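Local coordinates for protein guanine deaminase (Escherichia coli, PDB 6OHB) that catalyses the zinc-dependent hydrolytic deamination of guanine to xanthine and ammonia, the first step of guanine degradation in purine metabolism, at residues K9-R12 / G13-D17; R67-G71 / K72-P76; F125-K128 / Q129-R132; I295-P299 / T300-Y304; T428-G432 / R433-E437. All blocks are in the same frame, centred on the assembly; numbering follows the deposited sequence.

How the contacts relate
Five short-range contacts illustrate how chemistry follows place in a fold. Contacts 1 and 2 are matching corners: in each the chain leaves the sheet that holds strands 8-12 and 67-70 and enters the neighbouring strands 14-18 and 73-84, and backbone bonds join the two. Contact 1 is buried and apolar, whereas contact 2 carries an Asp68-Arg70 salt bridge on its exposed side. Contact 5, a partly buried hairpin, touches both through Lys9 and Tyr69 and also meets contact 3, a mostly buried helical turn, where Leu131 lies against it. Contact 4, fully buried beside the zinc site, stands apart and relies on backbone and water-mediated bonds; contacts 3 and 4 both reach the second subunit.

Contact 1. Residues K9-R12 / G13-D17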
# COMPACT_ATOMS: atom_id res chain seq x y z
N LYS A 9 -19.88 -31.69 3.72
CA LYS A 9 -18.72 -31.13 4.42
C LYS A 9 -19.22 -30.10 5.42
O LYS A 9 -20.18 -29.38 5.14
CB LYS A 9 -17.71 -30.46 3.46
CG LYS A 9 -17.06 -31.40 2.47
CD LYS A 9 -15.97 -30.68 1.68
CE LYS A 9 -15.64 -31.43 0.39
NZ LYS A 9 -14.45 -30.85 -0.30
N ALA A 10 -18.55 -30.03 6.57
CA ALA A 10 -18.93 -29.13 7.65
C ALA A 10 -17.77 -28.19 7.98
O ALA A 10 -16.65 -28.65 8.23
CB ALA A 10 -19.33 -29.91 8.91
N VAL A 11 -18.05 -26.89 7.99
CA VAL A 11 -17.05 -25.86 8.27
C VAL A 11 -17.58 -24.99 9.41
O VAL A 11 -18.65 -24.40 9.29
CB VAL A 11 -16.75 -25.00 7.03
CG1 VAL A 11 -15.84 -23.84 7.40
CG2 VAL A 11 -16.13 -25.84 5.92
N ARG A 12 -16.81 -24.90 10.49
CA ARG A 12 -17.22 -24.14 11.66
C ARG A 12 -16.35 -22.90 11.83
O ARG A 12 -15.14 -22.93 11.55
CB ARG A 12 -17.14 -25.02 12.91
CG ARG A 12 -17.69 -24.36 14.14
CD ARG A 12 -17.57 -25.24 15.36
NE ARG A 12 -18.12 -24.58 16.53
CZ ARG A 12 -18.23 -25.14 17.72
NH1 ARG A 12 -17.82 -26.39 17.90
NH2 ARG A 12 -18.75 -24.46 18.73
N GLY A 13 -16.95 -21.81 12.29
CA GLY A 13 -16.14 -20.65 12.64
C GLY A 13 -16.98 -19.39 12.65
O GLY A 13 -18.20 -19.44 12.76
N SER A 14 -16.30 -18.26 12.54
CA SER A 14 -16.94 -16.96 12.47
C SER A 14 -17.13 -16.59 11.01
O SER A 14 -16.24 -16.80 10.19
CB SER A 14 -16.08 -15.91 13.18
OG SER A 14 -16.41 -15.84 14.55
N PHE A 15 -18.31 -16.06 10.66
CA PHE A 15 -18.68 -15.81 9.28
C PHE A 15 -19.16 -14.37 9.14
O PHE A 15 -19.77 -13.82 10.06
CB PHE A 15 -19.80 -16.74 8.79
CG PHE A 15 -19.42 -18.18 8.69
CD1 PHE A 15 -19.43 -19.00 9.82
CD2 PHE A 15 -19.05 -18.72 7.48
CE1 PHE A 15 -19.07 -20.32 9.72
CE2 PHE A 15 -18.68 -20.05 7.38
CZ PHE A 15 -18.69 -20.85 8.50
N ILE A 16 -18.92 -13.79 7.97
CA ILE A 16 -19.51 -12.49 7.66
C ILE A 16 -19.84 -12.44 6.17
O ILE A 16 -19.03 -12.85 5.33
CB ILE A 16 -18.60 -11.33 8.08
CG1 ILE A 16 -19.13 -9.99 7.56
CG2 ILE A 16 -17.18 -11.56 7.61
CD1 ILE A 16 -18.62 -8.80 8.34
N ASP A 17 -21.05 -11.98 5.84
CA ASP A 17 -21.44 -11.80 4.45
C ASP A 17 -22.52 -10.73 4.37
O ASP A 17 -23.05 -10.27 5.38
CB ASP A 17 -21.90 -13.13 3.80
CG ASP A 17 -23.17 -13.71 4.44
OD1 ASP A 17 -23.50 -13.39 5.61
OD2 ASP A 17 -23.84 -14.53 3.77
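The ring of Phe15 turns an edge, not a face, to the preceding strand: its CZ lies 3.6 Å from Val11 O, which sits near the ring plane. The same corner of the ring brushes the valine side chain, with Val11 CG1 4.3 Å from Phe15 CZ. With Phe15 CG beside its own backbone N and anti to the carbonyl carbon (chi1 -67°), the ring folds back along the chain toward Val11. Outside the two segments, Phe50 and Phe380 each meet this ring edge-to-face, so it belongs to a larger aromatic cluster. No hydrogen bond joins 9-12 to 13-17; the corner is shaped by Gly13, at whose extended backbone angles a CB would be jammed against Arg12 O. The side chain of Arg12 departs from the corner, its chain extended from CG to NE, and its guanidinium forms a salt bridge with Asp37 and a cation-pi contact with Trp53. Val11 and Phe15 rest on Ile74 of strand 73-84. Such a glycine corner lets one run of chain serve two sheets: strand 8-12 pairs with 38-43 and 67-70, while strand 14-18 pairs with 32-35 and with strand 73-84 of the amidohydrolase fold.

Contact 2. Residues R67-G71 / K72-P76; sequences RDYRG and KLIVP
Tyr69 and Lys72 close a type II beta turn at the corner where the chain passes from one sheet to another. Lys72 N donates to Tyr69 O over 3.0 Å, its N-H approaching from a position tilted 30° from the carbonyl plane. Tyr69 O lies 3.3 Å from Lys72 CB, and because CG stands beside the backbone N (chi1 -45°), Lys72 CG also comes to 3.4 Å from Tyr69 O. The ammonium end of Lys72 makes a cation-pi contact with Tyr426. Gly71 takes the third place of the turn, with a positive phi at which a side chain would be jammed against the carbonyl of Arg70. The corner passes the chain from strand 67-70, beside 8-12, to strand 73-84, the long strand of the amidohydrolase barrel that reaches the zinc ligands His82 and His84. On the inner side Tyr69 CD2 meets Ile74 CD1 obliquely at 4.2 Å, while Tyr69 OH hydrogen-bonds Tyr429. On the outer side Asp68 OD1 receives Arg70 N, forming an Asx turn, and also Arg70 NE at 2.9 Å. Arg70 NH2 reaches Asp68 OD2 at 2.8 Å, completing a side-on, two-nitrogen grip nearly in the guanidinium plane.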
# COMPACT_ATOMS: atom_id res chain seq x y z
N ARG A 67 -14.40 -29.21 9.87
CA ARG A 67 -13.21 -28.37 9.77
C ARG A 67 -13.40 -27.18 10.70
O ARG A 67 -14.28 -26.35 10.48
CB ARG A 67 -12.99 -27.92 8.33
CG ARG A 67 -12.79 -29.07 7.36
CD ARG A 67 -13.89 -29.10 6.32
NE ARG A 67 -13.94 -30.37 5.60
CZ ARG A 67 -13.16 -30.67 4.56
NH1 ARG A 67 -12.26 -29.80 4.12
NH2 ARG A 67 -13.28 -31.85 3.97
N ASP A 68 -12.59 -27.12 11.76
CA ASP A 68 -12.76 -26.16 12.85
C ASP A 68 -11.83 -24.96 12.60
O ASP A 68 -10.63 -25.03 12.88
CB ASP A 68 -12.47 -26.84 14.18
CG ASP A 68 -12.78 -25.96 15.37
OD1 ASP A 68 -13.27 -24.83 15.17
OD2 ASP A 68 -12.52 -26.40 16.52
N TYR A 69 -12.40 -23.87 12.09
CA TYR A 69 -11.64 -22.65 11.85
C TYR A 69 -11.97 -21.56 12.87
O TYR A 69 -11.93 -20.37 12.56
CB TYR A 69 -11.90 -22.13 10.43
CG TYR A 69 -11.45 -23.06 9.34
CD1 TYR A 69 -10.13 -23.52 9.28
CD2 TYR A 69 -12.33 -23.49 8.35
CE1 TYR A 69 -9.71 -24.38 8.27
CE2 TYR A 69 -11.92 -24.35 7.34
CZ TYR A 69 -10.61 -24.79 7.31
OH TYR A 69 -10.20 -25.64 6.31
N ARG A 70 -12.30 -21.96 14.10
CA ARG A 70 -12.61 -20.98 15.13
C ARG A 70 -11.38 -20.16 15.46
O ARG A 70 -10.26 -20.68 15.54
CB ARG A 70 -13.16 -21.68 16.38
CG ARG A 70 -14.62 -22.11 16.22
CD ARG A 70 -15.14 -22.84 17.44
NE ARG A 70 -14.46 -24.11 17.66
CZ ARG A 70 -14.64 -24.87 18.73
NH1 ARG A 70 -15.50 -24.50 19.67
NH2 ARG A 70 -13.98 -26.01 18.85
N GLY A 71 -11.58 -18.86 15.65
CA GLY A 71 -10.51 -17.90 15.75
C GLY A 71 -10.21 -17.19 14.45
O GLY A 71 -9.59 -16.13 14.47
N LYS A 72 -10.68 -17.74 13.33
CA LYS A 72 -10.54 -17.12 12.02
C LYS A 72 -11.86 -16.46 11.62
O LYS A 72 -12.88 -16.59 12.30
CB LYS A 72 -10.13 -18.15 10.97
CG LYS A 72 -9.02 -19.10 11.40
CD LYS A 72 -7.67 -18.40 11.43
CE LYS A 72 -6.52 -19.38 11.29
NZ LYS A 72 -6.36 -20.27 12.46
N LEU A 73 -11.82 -15.74 10.50
CA LEU A 73 -13.01 -15.12 9.94
C LEU A 73 -13.23 -15.63 8.52
O LEU A 73 -12.33 -15.56 7.69
CB LEU A 73 -12.88 -13.59 9.96
CG LEU A 73 -14.17 -12.79 10.13
CD1 LEU A 73 -14.55 -12.71 11.60
CD2 LEU A 73 -13.97 -11.41 9.54
N ILE A 74 -14.44 -16.12 8.24
CA ILE A 74 -14.75 -16.76 6.97
C ILE A 74 -15.62 -15.80 6.17
O ILE A 74 -16.68 -15.35 6.64
CB ILE A 74 -15.44 -18.11 7.17
CG1 ILE A 74 -14.61 -18.99 8.09
CG2 ILE A 74 -15.68 -18.80 5.83
CD1 ILE A 74 -15.21 -20.38 8.33
N VAL A 75 -15.17 -15.49 4.96
CA VAL A 75 -15.82 -14.52 4.08
C VAL A 75 -16.05 -15.18 2.73
O VAL A 75 -15.38 -16.17 2.39
CB VAL A 75 -14.98 -13.23 3.93
CG1 VAL A 75 -14.71 -12.63 5.29
CG2 VAL A 75 -13.66 -13.53 3.22
N PRO A 76 -16.99 -14.68 1.94
CA PRO A 76 -17.13 -15.18 0.57
C PRO A 76 -15.89 -14.84 -0.24
O PRO A 76 -15.19 -13.86 0.04
CB PRO A 76 -18.37 -14.45 0.04
CG PRO A 76 -19.09 -13.96 1.26
CD PRO A 76 -18.03 -13.68 2.27

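Contact 3. Residues F125-K128 / Q129-R132; sequences FFIK and QLLR
Phe126 and Leu130, one turn apart, form the apolar centre: Phe126 CE2 meets Leu130 CD1 at 3.5 Å, the methyl approaching the ring obliquely. Ile127 and Leu131 run side by side, pointing the same way, with Ile127 CG2 4.2 Å from Leu131 CD1. Farther round the helix, Gln129 lays its chain over one face of the Phe125 ring. Gln129 CG stands 3.9 Å from the centroid of the Phe125 ring, a CH-pi contact displaced toward the rim, and the amide lies almost flat along the ring, the two planes 15° apart. The bend at chi2 of Gln129 (-44°) folds the amide back over the aromatic face, bringing NE2 to 3.6 Å from Phe125 CE1. An alanine at Phe125 is likely to deprive the Gln129 amide of the surface it lies on, leaving it less restrained, and to remove a packing partner of Leu401 of the second subunit. Four i to i+4 backbone bonds bind the turn, from Gln129 N to Phe125 O at 2.9 Å through to Arg132 N and Lys128 O. At the polar edge, Arg132 forms a salt bridge with Asp422. This is the i to i+4 spacing of an alpha-helix, here one packed against the barrel: helix 116-132 sets Phe126 and Leu130 on Ile83 of strand 73-84, and Phe126 beside Tyr85, a probable substrate-binding residue.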
# COMPACT_ATOMS: atom_id res chain seq x y z
N PHE A 125 0.93 -20.23 -12.45
CA PHE A 125 1.35 -19.20 -11.50
C PHE A 125 0.23 -18.20 -11.21
O PHE A 125 0.02 -17.80 -10.06
CB PHE A 125 2.59 -18.47 -12.04
CG PHE A 125 3.06 -17.34 -11.17
CD1 PHE A 125 3.99 -17.55 -10.17
CD2 PHE A 125 2.58 -16.05 -11.36
CE1 PHE A 125 4.42 -16.51 -9.36
CE2 PHE A 125 3.01 -15.01 -10.55
CZ PHE A 125 3.93 -15.24 -9.56
N PHE A 126 -0.49 -17.79 -12.26
CA PHE A 126 -1.56 -16.81 -12.11
C PHE A 126 -2.69 -17.36 -11.25
O PHE A 126 -3.21 -16.67 -10.36
CB PHE A 126 -2.06 -16.43 -13.51
CG PHE A 126 -3.15 -15.40 -13.52
CD1 PHE A 126 -2.84 -14.05 -13.49
CD2 PHE A 126 -4.47 -15.78 -13.61
CE1 PHE A 126 -3.84 -13.09 -13.51
CE2 PHE A 126 -5.48 -14.84 -13.64
CZ PHE A 126 -5.17 -13.49 -13.59
N ILE A 127 -3.09 -18.62 -11.50
CA ILE A 127 -4.13 -19.23 -10.66
C ILE A 127 -3.67 -19.33 -9.22
O ILE A 127 -4.44 -19.08 -8.28
CB ILE A 127 -4.54 -20.61 -11.23
CG1 ILE A 127 -5.14 -20.47 -12.62
CG2 ILE A 127 -5.53 -21.30 -10.29
CD1 ILE A 127 -6.52 -19.86 -12.64
N LYS A 128 -2.39 -19.67 -9.00
CA LYS A 128 -1.87 -19.78 -7.64
C LYS A 128 -1.92 -18.43 -6.92
O LYS A 128 -2.29 -18.37 -5.74
CB LYS A 128 -0.42 -20.28 -7.67
CG LYS A 128 -0.15 -21.65 -7.05
CD LYS A 128 -1.09 -22.73 -7.57
CE LYS A 128 -0.76 -24.09 -6.96
NZ LYS A 128 0.57 -24.60 -7.42
N GLN A 129 -1.59 -17.35 -7.63
CA GLN A 129 -1.65 -16.03 -7.03
C GLN A 129 -3.09 -15.65 -6.68
O GLN A 129 -3.34 -15.07 -5.62
CB GLN A 129 -1.02 -14.98 -7.95
CG GLN A 129 0.45 -15.22 -8.23
CD GLN A 129 1.24 -15.58 -6.98
OE1 GLN A 129 1.40 -14.77 -6.08
NE2 GLN A 129 1.73 -16.82 -6.93
N LEU A 130 -4.03 -15.93 -7.58
CA LEU A 130 -5.44 -15.70 -7.27
C LEU A 130 -5.84 -16.41 -5.99
O LEU A 130 -6.42 -15.81 -5.08
CB LEU A 130 -6.32 -16.15 -8.44
CG LEU A 130 -6.22 -15.34 -9.73
CD1 LEU A 130 -7.19 -15.91 -10.76
CD2 LEU A 130 -6.50 -13.86 -9.47
N LEU A 131 -5.56 -17.71 -5.90
CA LEU A 131 -6.00 -18.50 -4.75
C LEU A 131 -5.37 -17.99 -3.45
O LEU A 131 -6.07 -17.77 -2.45
CB LEU A 131 -5.68 -19.98 -4.96
CG LEU A 131 -6.45 -20.62 -6.11
CD1 LEU A 131 -6.11 -22.10 -6.22
CD2 LEU A 131 -7.95 -20.42 -5.92
N ARG A 132 -4.05 -17.77 -3.45
CA ARG A 132 -3.38 -17.38 -2.20
C ARG A 132 -3.80 -16.00 -1.71
O ARG A 132 -3.51 -15.67 -0.55
CB ARG A 132 -1.86 -17.44 -2.36
CG ARG A 132 -1.25 -16.24 -3.05
CD ARG A 132 0.04 -15.77 -2.36
NE ARG A 132 0.97 -16.87 -2.12
CZ ARG A 132 2.08 -16.77 -1.40
NH1 ARG A 132 2.41 -15.60 -0.85
NH2 ARG A 132 2.86 -17.82 -1.22

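Contact 4. Residues I295-P299 / T300-Y304; sequences IAFCP and TSNLY
The backbone passes from strand 295-297 into a helix at Cys298, the N-cap residue, whose O accepts from Asn302 N at 3.3 Å, while Pro299 O accepts from Leu303 N at 3.0 Å. Asn302 folds its side chain back toward the cap: with CG beside its own backbone N (chi1 -69°), the amide carbon comes within 2.9 Å of Cys298 O. Although Asn302 ND2 is only 3.1 Å from Cys298 O, the angle is too poor for a hydrogen bond. Its ND2 donates instead to a water at 2.6 Å, and Cys298 N donates to that same water at 3.1 Å, so the water bridges cap and helix. Asn302 OD1 is hydrogen-bonded to His276 ND1. Asn302 ND2 also lies near the plane of the Phe297 ring, at its edge, 4.4 Å from CE1, and Pro299 CD rests over one face of that ring. A leucine in place of Asn302 would probably leave His276 ND1 without its partner and the water held by Cys298 N with its second grip gone. The buried amide thus has ND2 and OD1 each bonded, while Cys298 and Ser301 pack against the zinc ligands His82 and Asp327, which places this strand-to-helix junction in the second shell of the metal site.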
# COMPACT_ATOMS: atom_id res chain seq x y z
N ILE A 295 -18.72 -0.93 -14.15
CA ILE A 295 -17.43 -0.27 -14.08
C ILE A 295 -16.50 -1.11 -13.21
O ILE A 295 -16.91 -1.58 -12.14
CB ILE A 295 -17.55 1.16 -13.51
CG1 ILE A 295 -18.44 2.03 -14.40
CG2 ILE A 295 -16.17 1.79 -13.32
CD1 ILE A 295 -18.61 3.44 -13.88
N ALA A 296 -15.26 -1.28 -13.66
CA ALA A 296 -14.21 -1.91 -12.85
C ALA A 296 -13.30 -0.82 -12.28
O ALA A 296 -12.49 -0.24 -13.00
CB ALA A 296 -13.40 -2.91 -13.69
N PHE A 297 -13.44 -0.58 -10.98
CA PHE A 297 -12.65 0.40 -10.24
C PHE A 297 -11.30 -0.21 -9.89
O PHE A 297 -11.24 -1.23 -9.19
CB PHE A 297 -13.44 0.83 -9.00
CG PHE A 297 -12.78 1.88 -8.13
CD1 PHE A 297 -11.72 2.64 -8.58
CD2 PHE A 297 -13.26 2.09 -6.85
CE1 PHE A 297 -11.14 3.60 -7.76
CE2 PHE A 297 -12.69 3.04 -6.02
CZ PHE A 297 -11.62 3.79 -6.48
N CYS A 298 -10.21 0.40 -10.37
CA CYS A 298 -8.85 -0.09 -10.12
C CYS A 298 -7.99 1.04 -9.56
O CYS A 298 -7.27 1.71 -10.32
CB CYS A 298 -8.20 -0.62 -11.40
SG CYS A 298 -9.25 -1.53 -12.55
N PRO A 299 -8.00 1.24 -8.24
CA PRO A 299 -7.29 2.41 -7.69
C PRO A 299 -5.77 2.34 -7.81
O PRO A 299 -5.12 3.37 -8.04
CB PRO A 299 -7.74 2.45 -6.23
CG PRO A 299 -8.18 1.05 -5.93
CD PRO A 299 -8.78 0.54 -7.21
N THR A 300 -5.19 1.15 -7.68
CA THR A 300 -3.73 1.03 -7.62
C THR A 300 -3.07 1.48 -8.92
O THR A 300 -2.16 2.32 -8.92
CB THR A 300 -3.33 -0.40 -7.28
OG1 THR A 300 -3.90 -0.77 -6.01
CG2 THR A 300 -1.82 -0.54 -7.20
N SER A 301 -3.52 0.92 -10.05
CA SER A 301 -2.96 1.34 -11.33
C SER A 301 -3.34 2.78 -11.66
O SER A 301 -2.55 3.50 -12.28
CB SER A 301 -3.41 0.39 -12.44
OG SER A 301 -4.65 0.78 -12.99
N ASN A 302 -4.53 3.24 -11.24
CA ASN A 302 -4.88 4.64 -11.45
C ASN A 302 -3.87 5.56 -10.78
O ASN A 302 -3.53 6.63 -11.31
CB ASN A 302 -6.29 4.94 -10.92
CG ASN A 302 -7.39 4.28 -11.73
OD1 ASN A 302 -7.16 3.70 -12.79
ND2 ASN A 302 -8.61 4.36 -11.22
N LEU A 303 -3.37 5.17 -9.61
CA LEU A 303 -2.41 6.02 -8.91
C LEU A 303 -1.00 5.88 -9.48
O LEU A 303 -0.31 6.89 -9.66
CB LEU A 303 -2.42 5.70 -7.41
CG LEU A 303 -3.62 6.23 -6.62
CD1 LEU A 303 -3.52 5.81 -5.16
CD2 LEU A 303 -3.71 7.74 -6.75
N TYR A 304 -0.56 4.65 -9.78
CA TYR A 304 0.80 4.47 -10.30
C TYR A 304 1.00 5.20 -11.63
O TYR A 304 2.09 5.72 -11.89
CB TYR A 304 1.11 2.98 -10.49
CG TYR A 304 1.61 2.27 -9.25
CD1 TYR A 304 2.75 2.70 -8.58
CD2 TYR A 304 0.96 1.14 -8.77
CE1 TYR A 304 3.21 2.04 -7.45
CE2 TYR A 304 1.41 0.47 -7.64
CZ TYR A 304 2.53 0.92 -6.98
OH TYR A 304 2.97 0.24 -5.87
O HOH W 1 -10.73 3.10 -11.87

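Contact 5. Residues T428-G432 / R433-E437; sequences TYVDG and RLVYE
Thr428 O is gripped by two backbone donors, Val435 N at 2.8 Å and Tyr436 N at 3.1 Å, the mark of a classic beta bulge. Both donors lie in the carbonyl plane, Tyr436 N on a lone pair. Thr428 N returns the pairing by donating to Tyr436 O at 2.9 Å. Beyond the bulge, Val430 and Arg433 form a hydrogen-bonded pair that closes a type I' turn, Asp431 and Gly432 occupying its corners with positive phi. On one face of the hairpin Leu434 lies over the Tyr429 ring, its CB 4.1 Å from the centroid of the Tyr429 ring in a CH-pi contact 21° off the normal. On the side of Val430, its CG2 lies 3.7 Å from Val435 CG2. At the turn, Asp431 OD2 and Arg433 NH1 make a salt bridge of 3.4 Å whose hydrogen bond is weak, the side chains lying side by side but the carboxylate and guanidinium planes 63° apart; Asp431 OD2 also accepts from Asn160. A water links Arg433 NH1 to Val430 O. Strand 425-430 pairs on its far side with strand 388-391, whose Phe388 stacks on Tyr429. Leu131 of helix 116-132 covers Val430, Val435 and Tyr436, and its O bonds Thr428 OG1.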
# COMPACT_ATOMS: atom_id res chain seq x y z
N THR A 428 -8.35 -21.23 1.20
CA THR A 428 -9.24 -20.86 0.11
C THR A 428 -9.95 -22.11 -0.40
O THR A 428 -9.30 -23.10 -0.78
CB THR A 428 -8.49 -20.16 -1.04
OG1 THR A 428 -7.86 -18.98 -0.54
CG2 THR A 428 -9.46 -19.77 -2.15
N TYR A 429 -11.28 -22.04 -0.44
CA TYR A 429 -12.16 -23.08 -0.94
C TYR A 429 -12.79 -22.62 -2.24
O TYR A 429 -13.36 -21.52 -2.32
CB TYR A 429 -13.27 -23.41 0.07
CG TYR A 429 -12.85 -24.24 1.27
CD1 TYR A 429 -12.12 -23.69 2.32
CD2 TYR A 429 -13.21 -25.59 1.36
CE1 TYR A 429 -11.74 -24.45 3.42
CE2 TYR A 429 -12.83 -26.36 2.45
CZ TYR A 429 -12.10 -25.79 3.48
OH TYR A 429 -11.73 -26.56 4.57
N VAL A 430 -12.72 -23.47 -3.27
CA VAL A 430 -13.36 -23.22 -4.55
C VAL A 430 -14.21 -24.44 -4.90
O VAL A 430 -13.73 -25.58 -4.80
CB VAL A 430 -12.33 -22.93 -5.66
CG1 VAL A 430 -12.95 -23.10 -7.03
CG2 VAL A 430 -11.76 -21.53 -5.49
N ASP A 431 -15.46 -24.20 -5.30
CA ASP A 431 -16.40 -25.28 -5.63
C ASP A 431 -16.55 -26.25 -4.45
O ASP A 431 -16.59 -27.47 -4.61
CB ASP A 431 -15.97 -26.01 -6.90
CG ASP A 431 -17.04 -26.96 -7.42
OD1 ASP A 431 -18.21 -26.54 -7.52
OD2 ASP A 431 -16.70 -28.13 -7.73
N GLY A 432 -16.58 -25.69 -3.23
CA GLY A 432 -16.73 -26.51 -2.05
C GLY A 432 -15.51 -27.33 -1.70
O GLY A 432 -15.60 -28.21 -0.84
N ARG A 433 -14.38 -27.06 -2.33
CA ARG A 433 -13.18 -27.87 -2.19
C ARG A 433 -12.03 -26.98 -1.73
O ARG A 433 -11.85 -25.87 -2.24
CB ARG A 433 -12.85 -28.54 -3.53
CG ARG A 433 -11.86 -29.68 -3.47
CD ARG A 433 -11.93 -30.49 -4.76
NE ARG A 433 -13.27 -31.04 -4.98
CZ ARG A 433 -14.11 -30.64 -5.93
NH1 ARG A 433 -13.77 -29.67 -6.77
NH2 ARG A 433 -15.31 -31.21 -6.04
N LEU A 434 -11.25 -27.48 -0.78
CA LEU A 434 -10.06 -26.76 -0.33
C LEU A 434 -9.02 -26.77 -1.44
O LEU A 434 -8.48 -27.83 -1.78
CB LEU A 434 -9.51 -27.40 0.95
CG LEU A 434 -8.21 -26.80 1.48
CD1 LEU A 434 -8.39 -25.32 1.75
CD2 LEU A 434 -7.76 -27.52 2.74
N VAL A 435 -8.75 -25.60 -2.02
CA VAL A 435 -7.78 -25.50 -3.11
C VAL A 435 -6.54 -24.72 -2.73
O VAL A 435 -5.59 -24.68 -3.54
CB VAL A 435 -8.42 -24.90 -4.38
CG1 VAL A 435 -9.49 -25.84 -4.93
CG2 VAL A 435 -9.01 -23.53 -4.08
N TYR A 436 -6.50 -24.08 -1.56
CA TYR A 436 -5.24 -23.49 -1.13
C TYR A 436 -5.16 -23.47 0.39
O TYR A 436 -6.14 -23.14 1.07
CB TYR A 436 -5.06 -22.06 -1.67
CG TYR A 436 -3.96 -21.27 -0.98
CD1 TYR A 436 -2.63 -21.40 -1.37
CD2 TYR A 436 -4.26 -20.39 0.06
CE1 TYR A 436 -1.63 -20.66 -0.74
CE2 TYR A 436 -3.27 -19.66 0.69
CZ TYR A 436 -1.95 -19.80 0.29
OH TYR A 436 -0.97 -19.07 0.92
N GLU A 437 -3.98 -23.80 0.91
CA GLU A 437 -3.68 -23.73 2.33
C GLU A 437 -2.31 -23.09 2.53
O GLU A 437 -1.32 -23.53 1.94
CB GLU A 437 -3.71 -25.12 2.98
CG GLU A 437 -2.95 -26.18 2.22
CD GLU A 437 -3.14 -27.56 2.80
OE1 GLU A 437 -4.24 -27.85 3.32
OE2 GLU A 437 -2.17 -28.34 2.73
O HOH W 2 -12.22 -27.27 -6.65